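Local atomic coordinates of site-specific recombinase, resolvase family protein (Streptococcus pneumoniae, PDB entry 3GUV), a protein that probably cuts and rejoins DNA at specific sites as a recombinase of the resolvase (serine recombinase) family. Residues 7-12 / 29-34. Residues are numbered along the deposited sequence; the frame is centred on the assembly and turned at random.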
loop_
_atom_site.group_PDB
_atom_site.type_symbol
_atom_site.label_atom_id
_atom_site.label_comp_id
_atom_site.label_asym_id
_atom_site.label_seq_id
_atom_site.Cartn_x
_atom_site.Cartn_y
_atom_site.Cartn_z
ATOM N N VAL A 7 15.794 17.074 11.948
ATOM C CA VAL A 7 14.512 16.652 11.435
ATOM C C VAL A 7 13.493 17.827 11.361
ATOM O O VAL A 7 13.614 18.888 12.062
ATOM C CB VAL A 7 13.955 15.466 12.319
ATOM C CG1 VAL A 7 15.058 14.382 12.633
ATOM C CG2 VAL A 7 13.394 15.963 13.624
ATOM N N TYR A 8 12.530 17.647 10.463
ATOM C CA TYR A 8 11.303 18.446 10.398
ATOM C C TYR A 8 10.175 17.611 10.976
ATOM O O TYR A 8 10.171 16.371 10.786
ATOM C CB TYR A 8 10.930 18.747 8.938
ATOM C CG TYR A 8 11.766 19.772 8.175
ATOM C CD1 TYR A 8 12.386 20.860 8.821
ATOM C CD2 TYR A 8 11.855 19.704 6.792
ATOM C CE1 TYR A 8 13.106 21.782 8.105
ATOM C CE2 TYR A 8 12.560 20.629 6.056
ATOM C CZ TYR A 8 13.190 21.677 6.716
ATOM O OH TYR A 8 13.897 22.602 5.982
ATOM N N LEU A 9 9.223 18.253 11.653
ATOM C CA LEU A 9 7.960 17.621 12.057
ATOM C C LEU A 9 6.878 18.014 11.070
ATOM O O LEU A 9 6.801 19.174 10.718
ATOM C CB LEU A 9 7.542 18.092 13.448
ATOM C CG LEU A 9 7.880 17.174 14.602
ATOM C CD1 LEU A 9 9.300 16.714 14.551
ATOM C CD2 LEU A 9 7.460 17.836 15.949
ATOM N N TYR A 10 6.052 17.071 10.624
ATOM C CA TYR A 10 4.889 17.394 9.777
ATOM C C TYR A 10 3.616 16.827 10.366
ATOM O O TYR A 10 3.546 15.641 10.652
ATOM C CB TYR A 10 5.029 16.830 8.367
ATOM C CG TYR A 10 3.807 17.176 7.556
ATOM C CD1 TYR A 10 3.594 18.486 7.116
ATOM C CD2 TYR A 10 2.809 16.204 7.279
ATOM C CE1 TYR A 10 2.456 18.820 6.389
ATOM C CE2 TYR A 10 1.658 16.535 6.581
ATOM C CZ TYR A 10 1.483 17.821 6.132
ATOM O OH TYR A 10 0.343 18.164 5.456
ATOM N N THR A 11 2.601 17.663 10.532
ATOM C CA THR A 11 1.314 17.207 11.055
ATOM C C THR A 11 0.181 17.765 10.188
ATOM O O THR A 11 0.347 18.771 9.519
ATOM C CB THR A 11 1.096 17.620 12.558
ATOM O OG1 THR A 11 1.188 19.041 12.700
ATOM C CG2 THR A 11 2.112 16.956 13.490
ATOM N N ARG A 12 -0.977 17.112 10.237
ATOM C CA ARG A 12 -2.179 17.557 9.476
ATOM C C ARG A 12 -3.447 16.900 10.012
ATOM O O ARG A 12 -3.380 15.982 10.809
ATOM C CB ARG A 12 -2.035 17.266 7.968
ATOM C CG ARG A 12 -1.837 15.735 7.678
ATOM C CD ARG A 12 -1.888 15.373 6.213
ATOM N NE ARG A 12 -3.194 15.703 5.663
ATOM C CZ ARG A 12 -3.467 16.705 4.826
ATOM N NH1 ARG A 12 -4.728 16.893 4.422
ATOM N NH2 ARG A 12 -2.519 17.535 4.385
ATOM N N SER A 29 2.862 16.280 20.606
ATOM C CA SER A 29 3.563 15.917 21.875
ATOM C C SER A 29 4.294 14.602 21.802
ATOM O O SER A 29 5.450 14.495 22.240
ATOM C CB SER A 29 2.593 15.858 23.056
ATOM O OG SER A 29 1.885 17.075 23.124
ATOM N N ARG A 30 3.610 13.619 21.221
ATOM C CA ARG A 30 4.182 12.349 20.943
ATOM C C ARG A 30 5.392 12.442 20.027
ATOM O O ARG A 30 6.432 11.811 20.269
ATOM C CB ARG A 30 3.147 11.445 20.277
ATOM C CG ARG A 30 3.641 10.000 20.224
ATOM C CD ARG A 30 3.082 9.196 21.346
ATOM N NE ARG A 30 1.778 8.633 20.981
ATOM C CZ ARG A 30 1.597 7.500 20.287
ATOM N NH1 ARG A 30 2.631 6.768 19.832
ATOM N NH2 ARG A 30 0.355 7.099 20.028
ATOM N N MET A 31 5.244 13.188 18.947
ATOM C CA MET A 31 6.330 13.347 18.022
ATOM C C MET A 31 7.519 14.089 18.669
ATOM O O MET A 31 8.673 13.680 18.492
ATOM C CB MET A 31 5.837 14.019 16.747
ATOM C CG MET A 31 4.729 13.181 16.005
ATOM S SD MET A 31 3.715 14.147 14.887
ATOM C CE MET A 31 5.045 14.388 13.702
ATOM N N LYS A 32 7.249 15.116 19.480
ATOM C CA LYS A 32 8.338 15.816 20.167
ATOM C C LYS A 32 9.040 14.888 21.159
ATOM O O LYS A 32 10.283 14.884 21.200
ATOM C CB LYS A 32 7.860 17.126 20.830
ATOM C CG LYS A 32 7.669 18.233 19.803
ATOM C CD LYS A 32 6.814 19.402 20.326
ATOM C CE LYS A 32 6.346 20.267 19.178
ATOM N NZ LYS A 32 6.358 21.691 19.597
ATOM N N ALA A 33 8.269 14.076 21.915
ATOM C CA ALA A 33 8.862 13.084 22.853
ATOM C C ALA A 33 9.812 12.148 22.121
ATOM O O ALA A 33 10.952 11.960 22.564
ATOM C CB ALA A 33 7.792 12.281 23.625
ATOM N N PHE A 34 9.357 11.618 20.986
ATOM C CA PHE A 34 10.149 10.742 20.116
ATOM C C PHE A 34 11.423 11.414 19.647
ATOM O O PHE A 34 12.478 10.812 19.654
ATOM C CB PHE A 34 9.313 10.331 18.902
ATOM C CG PHE A 34 10.009 9.419 17.897
ATOM C CD1 PHE A 34 9.865 8.032 17.969
ATOM C CD2 PHE A 34 10.728 9.952 16.829
ATOM C CE1 PHE A 34 10.462 7.193 17.003
ATOM C CE2 PHE A 34 11.324 9.138 15.872
ATOM C CZ PHE A 34 11.176 7.746 15.955
#
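M31 reaches from helix 24-37 onto L9 and T11 of strand 6-12, within the beta-alpha-beta crossover that strand 6-12, helix 24-37 and the adjacent parallel strand 41-48 form in the alpha/beta resolvase N-terminal domain; on its other edge strand 6-12 is flanked by the parallel strand 78-81. The helix packs on the sheet nearly antiparallel to the strand, at 164° between their N-to-C directions, with 9.9 Å between the axes. Alternation along the strand decides which side chains meet it: the CB atoms of L9 and T11 point toward the helix, whereas that of Y10 points away.

M31 carries its CG beside the backbone N, anti to the carbonyl carbon; its chain then runs extended to SD and bends at chi3 (70°), which sets CE apart from the line of the chain. With this bend both SD and CE touch CG2 of T11, SD at 3.5 Å and CE at 3.9 Å, and CE also approaches the backbone O of Y10 at 3.6 Å, a van der Waals contact. That methyl also meets CG of L9 at 4.1 Å, the two side chains sliding past each other in opposite directions.

T11 divides its branches between apolar and polar partners. Chi1 of 58° puts OG1 between the backbone N and the carbonyl carbon and leaves CG2 beside N, facing the thioether; OG1 is hydrogen-bonded to E47 on the neighbouring strand.

Two residues back along the strand, on the same face, L9 meets K32, whose chain crosses it at about a right angle and carries NZ on to a salt bridge with E45. L9 and K32 both also touch I42 of strand 41-48. The leucine methyl CD2 lies 3.9 Å from CG of K32 and 4.2 Å from its CE.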